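Long-range contacts in ComZ (Thermus thermophilus, PDB 6QVI), which is a competence-associated pilin that probably acts as a DNA receptor at the tip of the pilus during natural transformation: residues Asp269-Pro277 and Leu508-Pro516; Ala399-Gly407 and Leu433-Ile441. All coordinates share one frame; numbering follows the deposited sequence.

Interaction 1. Residues Asp269-Pro277 and Leu508-Pro516; sequences DLSDPPPFP and LPSLRGGKP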
loop_
_atom_site.group_PDB
_atom_site.type_symbol
_atom_site.label_atom_id
_atom_site.label_comp_id
_atom_site.label_asym_id
_atom_site.label_seq_id
_atom_site.Cartn_x
_atom_site.Cartn_y
_atom_site.Cartn_z
ATOM N N ASP A 269 13.883 8.171 3.439
ATOM C CA ASP A 269 13.059 9.224 4.034
ATOM C C ASP A 269 11.946 8.694 4.931
ATOM O O ASP A 269 10.831 9.214 4.900
ATOM C CB ASP A 269 12.463 10.068 2.930
ATOM C CG ASP A 269 11.443 9.311 2.142
ATOM O OD1 ASP A 269 11.645 8.092 1.899
ATOM O OD2 ASP A 269 10.446 9.935 1.754
ATOM N N LEU A 270 12.182 7.665 5.739
ATOM C CA LEU A 270 11.096 7.147 6.556
ATOM C C LEU A 270 11.591 6.781 7.943
ATOM O O LEU A 270 12.638 6.148 8.105
ATOM C CB LEU A 270 10.457 5.907 5.934
ATOM C CG LEU A 270 9.640 5.955 4.644
ATOM C CD1 LEU A 270 9.167 4.509 4.210
ATOM C CD2 LEU A 270 8.486 6.908 4.755
ATOM N N SER A 271 10.827 7.193 8.934
ATOM C CA SER A 271 10.944 6.707 10.292
ATOM C C SER A 271 9.904 5.609 10.454
ATOM O O SER A 271 8.873 5.608 9.773
ATOM C CB SER A 271 10.728 7.829 11.303
ATOM O OG SER A 271 9.780 8.775 10.824
ATOM N N ASP A 272 10.215 4.633 11.300
ATOM C CA ASP A 272 9.379 3.460 11.492
ATOM C C ASP A 272 9.035 2.817 10.143
ATOM O O ASP A 272 7.853 2.692 9.791
ATOM C CB ASP A 272 8.109 3.824 12.256
ATOM C CG ASP A 272 8.397 4.629 13.515
ATOM O OD1 ASP A 272 7.433 5.037 14.204
ATOM O OD2 ASP A 272 9.591 4.878 13.803
ATOM N N PRO A 273 10.037 2.459 9.372
ATOM C CA PRO A 273 9.705 1.852 8.109
ATOM C C PRO A 273 9.464 0.406 8.368
ATOM O O PRO A 273 10.067 -0.172 9.243
ATOM C CB PRO A 273 10.976 2.024 7.340
ATOM C CG PRO A 273 12.018 1.858 8.361
ATOM C CD PRO A 273 11.478 2.432 9.618
ATOM N N PRO A 274 8.587 -0.184 7.588
ATOM C CA PRO A 274 8.141 -1.564 7.641
ATOM C C PRO A 274 9.139 -2.505 7.095
ATOM O O PRO A 274 9.778 -2.207 6.133
ATOM C CB PRO A 274 6.968 -1.561 6.700
ATOM C CG PRO A 274 7.329 -0.557 5.706
ATOM C CD PRO A 274 7.989 0.532 6.468
ATOM N N PRO A 275 9.272 -3.649 7.722
ATOM C CA PRO A 275 10.167 -4.692 7.270
ATOM C C PRO A 275 9.466 -5.563 6.263
ATOM O O PRO A 275 8.284 -5.452 6.090
ATOM C CB PRO A 275 10.403 -5.472 8.532
ATOM C CG PRO A 275 9.131 -5.356 9.239
ATOM C CD PRO A 275 8.636 -3.987 8.990
ATOM N N PHE A 276 10.192 -6.427 5.591
ATOM C CA PHE A 276 9.573 -7.289 4.628
ATOM C C PHE A 276 8.664 -8.174 5.414
ATOM O O PHE A 276 9.072 -8.772 6.365
ATOM C CB PHE A 276 10.626 -8.096 3.899
ATOM C CG PHE A 276 10.067 -9.034 2.900
ATOM C CD1 PHE A 276 9.486 -8.575 1.777
ATOM C CD2 PHE A 276 10.119 -10.363 3.107
ATOM C CE1 PHE A 276 8.956 -9.426 0.875
ATOM C CE2 PHE A 276 9.588 -11.223 2.212
ATOM C CZ PHE A 276 9.007 -10.755 1.092
ATOM N N PRO A 277 7.408 -8.228 5.034
ATOM C CA PRO A 277 6.458 -9.023 5.776
ATOM C C PRO A 277 6.678 -10.485 5.563
ATOM O O PRO A 277 6.830 -10.932 4.464
ATOM C CB PRO A 277 5.136 -8.575 5.221
ATOM C CG PRO A 277 5.431 -8.100 3.883
ATOM C CD PRO A 277 6.813 -7.603 3.861
ATOM N N LEU A 508 -3.873 -9.795 2.955
ATOM C CA LEU A 508 -2.639 -9.312 2.365
ATOM C C LEU A 508 -1.991 -8.285 3.303
ATOM O O LEU A 508 -2.634 -7.779 4.216
ATOM C CB LEU A 508 -2.950 -8.660 1.019
ATOM C CG LEU A 508 -2.921 -9.485 -0.255
ATOM C CD1 LEU A 508 -1.502 -9.618 -0.796
ATOM C CD2 LEU A 508 -3.518 -10.843 0.016
ATOM N N PRO A 509 -0.697 -8.006 3.158
ATOM C CA PRO A 509 -0.069 -6.978 4.000
ATOM C C PRO A 509 -0.531 -5.574 3.608
ATOM O O PRO A 509 -0.755 -5.289 2.430
ATOM C CB PRO A 509 1.430 -7.164 3.728
ATOM C CG PRO A 509 1.550 -8.526 3.125
ATOM C CD PRO A 509 0.293 -8.741 2.356
ATOM N N SER A 510 -0.693 -4.694 4.604
ATOM C CA SER A 510 -0.909 -3.270 4.314
ATOM C C SER A 510 0.272 -2.485 4.910
ATOM O O SER A 510 0.224 -2.026 6.053
ATOM C CB SER A 510 -2.291 -2.772 4.828
ATOM O OG SER A 510 -2.223 -2.284 6.159
ATOM N N LEU A 511 1.307 -2.296 4.096
ATOM C CA LEU A 511 2.577 -1.722 4.522
ATOM C C LEU A 511 2.466 -0.212 4.706
ATOM O O LEU A 511 2.062 0.507 3.780
ATOM C CB LEU A 511 3.638 -2.031 3.472
ATOM C CG LEU A 511 3.772 -3.507 3.067
ATOM C CD1 LEU A 511 4.824 -3.776 1.973
ATOM C CD2 LEU A 511 4.153 -4.301 4.333
ATOM N N ARG A 512 2.933 0.273 5.868
ATOM C CA ARG A 512 2.825 1.681 6.251
ATOM C C ARG A 512 4.210 2.316 6.305
ATOM O O ARG A 512 5.165 1.710 6.818
ATOM C CB ARG A 512 2.171 1.846 7.633
ATOM C CG ARG A 512 0.678 1.544 7.711
ATOM C CD ARG A 512 0.140 1.603 9.165
ATOM N NE ARG A 512 -0.914 0.604 9.385
ATOM C CZ ARG A 512 -1.892 0.692 10.291
ATOM N NH1 ARG A 512 -1.973 1.747 11.102
ATOM N NH2 ARG A 512 -2.796 -0.287 10.386
ATOM N N GLY A 513 4.290 3.565 5.824
ATOM C CA GLY A 513 5.543 4.313 5.888
ATOM C C GLY A 513 5.958 4.678 7.306
ATOM O O GLY A 513 7.135 4.561 7.668
ATOM N N GLY A 514 4.999 5.081 8.143
ATOM C CA GLY A 514 5.311 5.405 9.518
ATOM C C GLY A 514 4.099 5.140 10.379
ATOM O O GLY A 514 3.030 4.786 9.880
ATOM N N LYS A 515 4.269 5.345 11.704
ATOM C CA LYS A 515 3.209 5.120 12.689
ATOM C C LYS A 515 2.262 6.325 12.760
ATOM O O LYS A 515 2.701 7.461 12.616
ATOM C CB LYS A 515 3.812 4.829 14.066
ATOM C CG LYS A 515 3.639 3.361 14.477
ATOM C CD LYS A 515 4.393 2.994 15.745
ATOM C CE LYS A 515 3.692 1.838 16.470
ATOM N NZ LYS A 515 4.091 1.723 17.899
ATOM N N PRO A 516 0.956 6.100 12.920
ATOM C CA PRO A 516 0.009 7.224 13.026
ATOM C C PRO A 516 0.010 7.870 14.413
ATOM O O PRO A 516 -0.192 7.200 15.429
ATOM C CB PRO A 516 -1.339 6.573 12.698
ATOM C CG PRO A 516 -1.171 5.094 13.137
ATOM C CD PRO A 516 0.290 4.778 12.917
#
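Pro277 presents its CG to two apolar partners at the buried end of this contact: Pro277 CG lies 4.0 Å from Pro509 CG and also 4.0 Å from Leu511 CD2. The two proline rings cross at about a right angle and touch through their CG atoms. Leu511 sends CG to the side opposite its carbonyl carbon (chi1 -52°), and chi2 178° extends CD1, leaving CD2, the other branch, to meet the Pro277 ring. From here the loops run on in opposite directions. Pro274 lays its CD-CG edge on the backbone carbonyl of Arg512, with Pro274 CG 3.3 Å from Arg512 O, while the Arg512 side chain leads away. Further along, both methyls of Leu270 lie against the same side of Gly513; Leu270 CD1 is 4.0 Å from Gly513 CA. The loops share no hydrogen bond, in keeping with three successive prolines, Pro273 to Pro275, that have no N-H to offer. At the solvent end the packing thins. Asp272 OD1 touches only the aliphatic part of Lys515, 3.6 Å from Lys515 CB, and the two side chains cross at about a right angle. Lys515 stretches on past the carboxylate, leaving its NZ 6.0 Å from Asp272 OD1, too far for a salt bridge, although the opposite charges may still attract weakly. Residues 508-516 run into strand 517-529 of the pseudopilin-like domain, and Leu511, Gly513 and Gly514 bond through their backbones to Leu135, Asp133 and Ser132, next to the strand 120-130 that pairs with it. Around this interdomain junction, Tyr161 of strand 160-162 packs against Leu270, Pro273 and Pro274, Ile471 of strand 469-472 backs Pro277 and Leu511, and Pro516 rests on Tyr36 and Glu40 of helix 12-40.

Interaction 2. Residues Ala399-Gly407 and Leu433-Ile441; sequences ATLAVLKLG and LGFVAEGDI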
loop_
_atom_site.group_PDB
_atom_site.type_symbol
_atom_site.label_atom_id
_atom_site.label_comp_id
_atom_site.label_asym_id
_atom_site.label_seq_id
_atom_site.Cartn_x
_atom_site.Cartn_y
_atom_site.Cartn_z
ATOM N N ALA A 399 -10.917 -11.472 -1.969
ATOM C CA ALA A 399 -10.635 -12.739 -1.314
ATOM C C ALA A 399 -9.154 -13.025 -1.483
ATOM O O ALA A 399 -8.449 -12.326 -2.216
ATOM C CB ALA A 399 -11.497 -13.862 -1.886
ATOM N N THR A 400 -8.695 -14.093 -0.837
ATOM C CA THR A 400 -7.294 -14.470 -0.885
ATOM C C THR A 400 -7.174 -15.974 -1.057
ATOM O O THR A 400 -7.983 -16.741 -0.528
ATOM C CB THR A 400 -6.563 -14.071 0.399
ATOM O OG1 THR A 400 -6.927 -12.732 0.755
ATOM C CG2 THR A 400 -5.067 -14.143 0.218
ATOM N N LEU A 401 -6.132 -16.374 -1.785
ATOM C CA LEU A 401 -5.681 -17.746 -1.894
ATOM C C LEU A 401 -4.286 -17.771 -1.308
ATOM O O LEU A 401 -3.388 -17.083 -1.816
ATOM C CB LEU A 401 -5.604 -18.203 -3.346
ATOM C CG LEU A 401 -5.377 -19.694 -3.645
ATOM C CD1 LEU A 401 -5.521 -19.878 -5.162
ATOM C CD2 LEU A 401 -4.048 -20.336 -3.087
ATOM N N ALA A 402 -4.072 -18.599 -0.298
ATOM C CA ALA A 402 -2.734 -18.758 0.244
ATOM C C ALA A 402 -2.247 -20.163 -0.046
ATOM O O ALA A 402 -2.974 -21.134 0.179
ATOM C CB ALA A 402 -2.696 -18.515 1.742
ATOM N N VAL A 403 -1.016 -20.258 -0.526
ATOM C CA VAL A 403 -0.278 -21.506 -0.568
ATOM C C VAL A 403 0.909 -21.306 0.358
ATOM O O VAL A 403 1.798 -20.491 0.079
ATOM C CB VAL A 403 0.163 -21.900 -1.985
ATOM C CG1 VAL A 403 -1.000 -22.450 -2.808
ATOM C CG2 VAL A 403 0.721 -20.684 -2.699
ATOM N N LEU A 404 0.905 -22.016 1.473
ATOM C CA LEU A 404 1.926 -21.895 2.495
ATOM C C LEU A 404 2.790 -23.143 2.552
ATOM O O LEU A 404 2.365 -24.239 2.174
ATOM C CB LEU A 404 1.270 -21.656 3.857
ATOM C CG LEU A 404 0.231 -20.531 3.935
ATOM C CD1 LEU A 404 -0.149 -20.362 5.383
ATOM C CD2 LEU A 404 0.738 -19.210 3.326
ATOM N N LYS A 405 4.009 -22.984 3.045
ATOM C CA LYS A 405 4.851 -24.151 3.235
ATOM C C LYS A 405 4.469 -24.873 4.515
ATOM O O LYS A 405 4.041 -24.269 5.494
ATOM C CB LYS A 405 6.334 -23.770 3.289
ATOM C CG LYS A 405 6.849 -23.118 2.040
ATOM C CD LYS A 405 8.359 -22.941 2.152
ATOM C CE LYS A 405 8.937 -22.401 0.862
ATOM N NZ LYS A 405 10.410 -22.257 0.976
ATOM N N LEU A 406 4.626 -26.181 4.503
ATOM C CA LEU A 406 4.379 -26.990 5.684
ATOM C C LEU A 406 5.450 -28.069 5.703
ATOM O O LEU A 406 5.495 -28.896 4.791
ATOM C CB LEU A 406 2.977 -27.584 5.660
ATOM C CG LEU A 406 2.547 -28.233 6.974
ATOM C CD1 LEU A 406 2.993 -27.399 8.222
ATOM C CD2 LEU A 406 1.028 -28.506 6.976
ATOM N N GLY A 407 6.326 -28.028 6.705
ATOM C CA GLY A 407 7.477 -28.909 6.731
ATOM C C GLY A 407 8.396 -28.755 5.534
ATOM O O GLY A 407 8.964 -29.744 5.041
ATOM N N LEU A 433 -8.580 -10.426 -6.495
ATOM C CA LEU A 433 -8.213 -11.699 -5.890
ATOM C C LEU A 433 -6.734 -11.623 -5.568
ATOM O O LEU A 433 -5.917 -11.312 -6.441
ATOM C CB LEU A 433 -8.497 -12.872 -6.828
ATOM C CG LEU A 433 -8.077 -14.228 -6.277
ATOM C CD1 LEU A 433 -8.788 -14.458 -4.967
ATOM C CD2 LEU A 433 -8.382 -15.336 -7.289
ATOM N N GLY A 434 -6.395 -11.864 -4.316
ATOM C CA GLY A 434 -5.024 -11.767 -3.874
ATOM C C GLY A 434 -4.380 -13.127 -3.737
ATOM O O GLY A 434 -5.045 -14.126 -3.471
ATOM N N PHE A 435 -3.057 -13.152 -3.851
ATOM C CA PHE A 435 -2.328 -14.408 -3.771
ATOM C C PHE A 435 -1.174 -14.262 -2.799
ATOM O O PHE A 435 -0.289 -13.420 -2.999
ATOM C CB PHE A 435 -1.834 -14.823 -5.148
ATOM C CG PHE A 435 -2.946 -15.230 -6.059
ATOM C CD1 PHE A 435 -3.317 -16.566 -6.160
ATOM C CD2 PHE A 435 -3.664 -14.272 -6.771
ATOM C CE1 PHE A 435 -4.353 -16.944 -6.970
ATOM C CE2 PHE A 435 -4.702 -14.650 -7.581
ATOM C CZ PHE A 435 -5.045 -15.994 -7.687
ATOM N N VAL A 436 -1.166 -15.108 -1.778
ATOM C CA VAL A 436 -0.047 -15.206 -0.857
ATOM C C VAL A 436 0.617 -16.537 -1.152
ATOM O O VAL A 436 -0.041 -17.582 -1.130
ATOM C CB VAL A 436 -0.493 -15.099 0.611
ATOM C CG1 VAL A 436 0.691 -15.235 1.566
ATOM C CG2 VAL A 436 -1.199 -13.771 0.837
ATOM N N ALA A 437 1.906 -16.492 -1.477
ATOM C CA ALA A 437 2.693 -17.703 -1.671
ATOM C C ALA A 437 3.934 -17.608 -0.797
ATOM O O ALA A 437 4.768 -16.716 -0.997
ATOM C CB ALA A 437 3.080 -17.874 -3.147
ATOM N N GLU A 438 4.077 -18.542 0.148
ATOM C CA GLU A 438 5.244 -18.497 1.020
ATOM C C GLU A 438 6.504 -18.846 0.251
ATOM O O GLU A 438 7.606 -18.451 0.653
ATOM C CB GLU A 438 5.043 -19.438 2.225
ATOM C CG GLU A 438 6.284 -19.651 3.085
ATOM C CD GLU A 438 6.001 -20.374 4.438
ATOM O OE1 GLU A 438 6.910 -20.356 5.318
ATOM O OE2 GLU A 438 4.900 -20.942 4.633
ATOM N N GLY A 439 6.360 -19.550 -0.865
ATOM C CA GLY A 439 7.507 -19.930 -1.658
ATOM C C GLY A 439 7.645 -18.982 -2.831
ATOM O O GLY A 439 7.692 -17.756 -2.640
ATOM N N ASP A 440 7.715 -19.532 -4.040
ATOM C CA ASP A 440 7.929 -18.774 -5.263
ATOM C C ASP A 440 6.646 -18.620 -6.073
ATOM O O ASP A 440 5.708 -19.420 -5.966
ATOM C CB ASP A 440 8.984 -19.456 -6.125
ATOM C CG ASP A 440 10.356 -19.457 -5.488
ATOM O OD1 ASP A 440 10.513 -18.921 -4.366
ATOM O OD2 ASP A 440 11.284 -20.016 -6.117
ATOM N N ILE A 441 6.637 -17.599 -6.933
ATOM C CA ILE A 441 5.562 -17.381 -7.899
ATOM C C ILE A 441 6.168 -17.271 -9.285
ATOM O O ILE A 441 7.063 -16.455 -9.520
ATOM C CB ILE A 441 4.727 -16.119 -7.616
ATOM C CG1 ILE A 441 3.911 -16.291 -6.355
ATOM C CG2 ILE A 441 3.800 -15.821 -8.815
ATOM C CD1 ILE A 441 2.862 -15.293 -6.273
#
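Leu401 is gripped by strand 433-437 through both backbone polar atoms: its N donates to Gly434 O (3.0 Å) and its O accepts from Val436 N (3.0 Å). The same ladder continues from Gly434 N to Ala399 O, from Val403 N to Val436 O and from Glu438 N to Val403 O, five backbone bonds in parallel register. Leu401 CD1 reaches Phe435 CE1 at 3.6 Å, with CG turned away from the backbone N (chi1 -170°). On the other face, Thr400 CG2 packs on Val436 CG2 at 3.9 Å, while the Thr400 hydroxyl bonds to Asp373. Such in-register pairing is that of neighbouring coils in a beta-solenoid: strand 374-377 flanks residues 399-406 on their other edge, and strand 451-454 follows 432-437. Past the ladder the extended Glu438 side chain takes over. Its CB sits 3.8 Å from Lys405 N; Glu438 CG lies 3.7 Å from Lys405 CG, the two chains crossing at about a right angle; and CD lies against Lys405 CB. Of the two tip oxygens, Glu438 OE1 lies near Lys405 CB and is hydrogen-bonded elsewhere in the structure, while Glu438 OE2 accepts Lys405 N at 2.7 Å, met from above the carboxylate plane (47° out of it). Arg295, in helix 294-301, makes a salt bridge to OE2 as well.

Interaction 2 is one step of the solenoid stack, whereas interaction 1 lies where that stack meets the pseudopilin-like domain; their centres are about 21 Å apart. They nevertheless touch at Leu508, the first residue of 508-516: Leu508 CD2 is 3.7 Å from Thr400 CG2 and 3.8 Å from Val436 CG2. The chain returning to the pseudopilin-like domain therefore passes over the Thr400-Val436 face before it reaches residues 269-277. Tyr453 of strand 451-454 forms a second connection, packing on Val436 and making a weak hydrogen bond from its hydroxyl to Pro277 O. Along the sequence, both strands of interaction 2 fall between the two loops of interaction 1.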